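PDB 6EYU: bacteriorhodopsin from Nanosalina sp., which pumps protons inward across the membrane in response to light, using a retinal chromophore held within a seven-helix bundle. Local coordinates for the interface of chains A and B. Sequence-based numbering; all coordinates share one arbitrary frame. Chains: chain A/B, Bacteriorhodopsin.

The interface of chains A and B. Residues chain A 119-120, 123-124; chain B 57-58, 61, 67-68.
A:Ala123 meets the aromatic ring of B:Phe67 at its rim. The methyl CB of A:Ala123 lies 3.7 Å from ring atom CE2 of B:Phe67, with CD2 slightly farther away. It sits beyond the rim and above the ring plane. B:Leu68 covers the same face, with its CG 3.6 Å above the plane of the B:Phe67 ring and offset toward the rim. The ring of B:Phe67 is held in the crowded position between its backbone N and carbonyl carbon (chi1 74°), beside its neighbour B:Leu68.

The amides of A:Gln124 and B:Asn61 also meet, with their planes 78° apart. A:Gln124 is at the end of helix 101-124, and its chain is extended beyond CG. Its NE2 makes a weak hydrogen bond, 3.1 Å, to OD1 of B:Asn61. The other end of the B:Asn61 amide turns back into its own chain. Its ND2 donates to the backbone O of B:Met58 at 3.0 Å, with the donor tilted 33° from the carbonyl plane. This bond helps fix the amide's rotation and presents OD1 to chain A. A leucine in place of B:Asn61 would probably leave NE2 of A:Gln124 without this acceptor and the B:Met58 carbonyl without its side-chain donor.

A:Leu120 has the largest buried area in this patch, 59 Å². Its two methyls divide the work. CD2 packs on CD1 of B:Leu68 at 3.5 Å, and the side chains cross at about a right angle. The same B:Leu68 methyl also touches A:Leu119, so it bridges two successive residues of the helix.

The patch is mainly apolar, between helix 101-124 of chain A and the end of a helix plus the following loop in chain B. It is one part of a larger interface in a deposited trimer, which may be the biological assembly. The other A:Leu120 methyl, CD1, rests 3.6 Å from the backbone O of B:Leu57.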
ATOM      1  N   LEU A 119       3.419  -1.985 -15.827  1.00 60.50           N
ATOM      2  CA  LEU A 119       2.121  -1.335 -15.964  1.00 58.72           C
ATOM      3  C   LEU A 119       2.271   0.009 -16.670  1.00 57.89           C
ATOM      4  O   LEU A 119       1.476   0.355 -17.543  1.00 54.55           O
ATOM      5  CB  LEU A 119       1.495  -1.132 -14.582  1.00 57.28           C
ATOM      6  CG  LEU A 119       0.154  -0.400 -14.529  1.00 55.40           C
ATOM      7  CD1 LEU A 119      -0.642  -0.864 -13.318  1.00 57.46           C
ATOM      8  CD2 LEU A 119       0.367   1.106 -14.485  1.00 57.82           C
ATOM      9  N   LEU A 120       3.351   0.715 -16.353  1.00 56.92           N
ATOM     10  CA  LEU A 120       3.672   1.969 -17.022  1.00 58.59           C
ATOM     11  C   LEU A 120       3.950   1.730 -18.502  1.00 60.58           C
ATOM     12  O   LEU A 120       3.444   2.452 -19.363  1.00 58.88           O
ATOM     13  CB  LEU A 120       4.890   2.625 -16.367  1.00 61.04           C
ATOM     14  CG  LEU A 120       4.681   3.163 -14.950  1.00 65.49           C
ATOM     15  CD1 LEU A 120       5.910   3.931 -14.488  1.00 69.42           C
ATOM     16  CD2 LEU A 120       3.441   4.042 -14.883  1.00 64.28           C
ATOM     17  N   ALA A 123       0.760   1.114 -20.269  1.00 61.06           N
ATOM     18  CA  ALA A 123      -0.085   2.301 -20.225  1.00 62.03           C
ATOM     19  C   ALA A 123       0.493   3.405 -21.104  1.00 62.76           C
ATOM     20  O   ALA A 123      -0.247   4.204 -21.677  1.00 66.87           O
ATOM     21  CB  ALA A 123      -0.234   2.787 -18.791  1.00 62.87           C
ATOM     22  N   GLN A 124       1.814   3.404 -21.258  1.00 62.47           N
ATOM     23  CA  GLN A 124       2.496   4.450 -22.012  1.00 66.10           C
ATOM     24  C   GLN A 124       2.659   4.052 -23.476  1.00 65.81           C
ATOM     25  O   GLN A 124       3.004   4.882 -24.318  1.00 64.13           O
ATOM     26  CB  GLN A 124       3.869   4.737 -21.401  1.00 69.50           C
ATOM     27  CG  GLN A 124       3.817   5.504 -20.089  1.00 74.32           C
ATOM     28  CD  GLN A 124       5.195   5.849 -19.561  1.00 72.72           C
ATOM     29  OE1 GLN A 124       6.170   5.884 -20.313  1.00 76.72           O
ATOM     30  NE2 GLN A 124       5.285   6.099 -18.260  1.00 72.68           N
TER
ATOM     31  N   LEU B  57      10.308   7.467 -12.393  1.00 58.25           N
ATOM     32  CA  LEU B  57       9.484   6.575 -13.198  1.00 60.20           C
ATOM     33  C   LEU B  57       8.104   7.180 -13.432  1.00 59.75           C
ATOM     34  O   LEU B  57       7.563   7.102 -14.534  1.00 60.87           O
ATOM     35  CB  LEU B  57       9.347   5.214 -12.514  1.00 64.02           C
ATOM     36  CG  LEU B  57      10.487   4.235 -12.799  1.00 68.95           C
ATOM     37  CD1 LEU B  57      10.521   3.129 -11.755  1.00 74.17           C
ATOM     38  CD2 LEU B  57      10.356   3.654 -14.198  1.00 69.80           C
ATOM     39  N   MET B  58       7.558   7.818 -12.402  1.00 55.69           N
ATOM     40  CA  MET B  58       6.233   8.420 -12.497  1.00 59.02           C
ATOM     41  C   MET B  58       6.250   9.608 -13.456  1.00 59.17           C
ATOM     42  O   MET B  58       5.236   9.925 -14.078  1.00 59.73           O
ATOM     43  CB  MET B  58       5.751   8.875 -11.117  1.00 60.12           C
ATOM     44  CG  MET B  58       5.463   7.737 -10.149  1.00 61.99           C
ATOM     45  SD  MET B  58       4.821   6.259 -10.960  1.00 62.26           S
ATOM     46  CE  MET B  58       3.364   6.916 -11.769  1.00 60.34           C
ATOM     47  N   ASN B  61       5.485   9.798 -17.321  1.00 63.64           N
ATOM     48  CA  ASN B  61       4.105   9.886 -17.785  1.00 63.35           C
ATOM     49  C   ASN B  61       3.801  11.275 -18.339  1.00 65.34           C
ATOM     50  O   ASN B  61       2.720  11.513 -18.878  1.00 64.51           O
ATOM     51  CB  ASN B  61       3.135   9.557 -16.648  1.00 67.38           C
ATOM     52  CG  ASN B  61       3.089   8.075 -16.332  1.00 65.12           C
ATOM     53  OD1 ASN B  61       2.676   7.264 -17.160  1.00 68.47           O
ATOM     54  ND2 ASN B  61       3.488   7.717 -15.117  1.00 62.53           N
ATOM     55  N   PHE B  67      -3.071   6.869 -18.960  1.00 73.96           N
ATOM     56  CA  PHE B  67      -4.236   7.172 -18.138  1.00 74.69           C
ATOM     57  C   PHE B  67      -3.805   7.720 -16.782  1.00 75.85           C
ATOM     58  O   PHE B  67      -4.621   8.276 -16.044  1.00 83.34           O
ATOM     59  CB  PHE B  67      -5.102   5.925 -17.951  1.00 74.60           C
ATOM     60  CG  PHE B  67      -4.521   4.922 -16.996  1.00 74.71           C
ATOM     61  CD1 PHE B  67      -4.824   4.978 -15.646  1.00 74.42           C
ATOM     62  CD2 PHE B  67      -3.729   3.885 -17.458  1.00 71.77           C
ATOM     63  CE1 PHE B  67      -4.277   4.068 -14.761  1.00 70.05           C
ATOM     64  CE2 PHE B  67      -3.172   2.976 -16.579  1.00 70.15           C
ATOM     65  CZ  PHE B  67      -3.453   3.063 -15.229  1.00 68.67           C
ATOM     66  N   LEU B  68      -2.502   7.689 -16.521  1.00 73.41           N
ATOM     67  CA  LEU B  68      -1.971   8.100 -15.225  1.00 73.22           C
ATOM     68  C   LEU B  68      -1.560   9.570 -15.242  1.00 69.41           C
ATOM     69  O   LEU B  68      -1.361  10.179 -14.190  1.00 69.31           O
ATOM     70  CB  LEU B  68      -0.771   7.231 -14.840  1.00 75.81           C
ATOM     71  CG  LEU B  68      -1.088   5.789 -14.436  1.00 78.13           C
ATOM     72  CD1 LEU B  68       0.195   5.003 -14.213  1.00 76.38           C
ATOM     73  CD2 LEU B  68      -1.962   5.754 -13.191  1.00 74.71           C
TER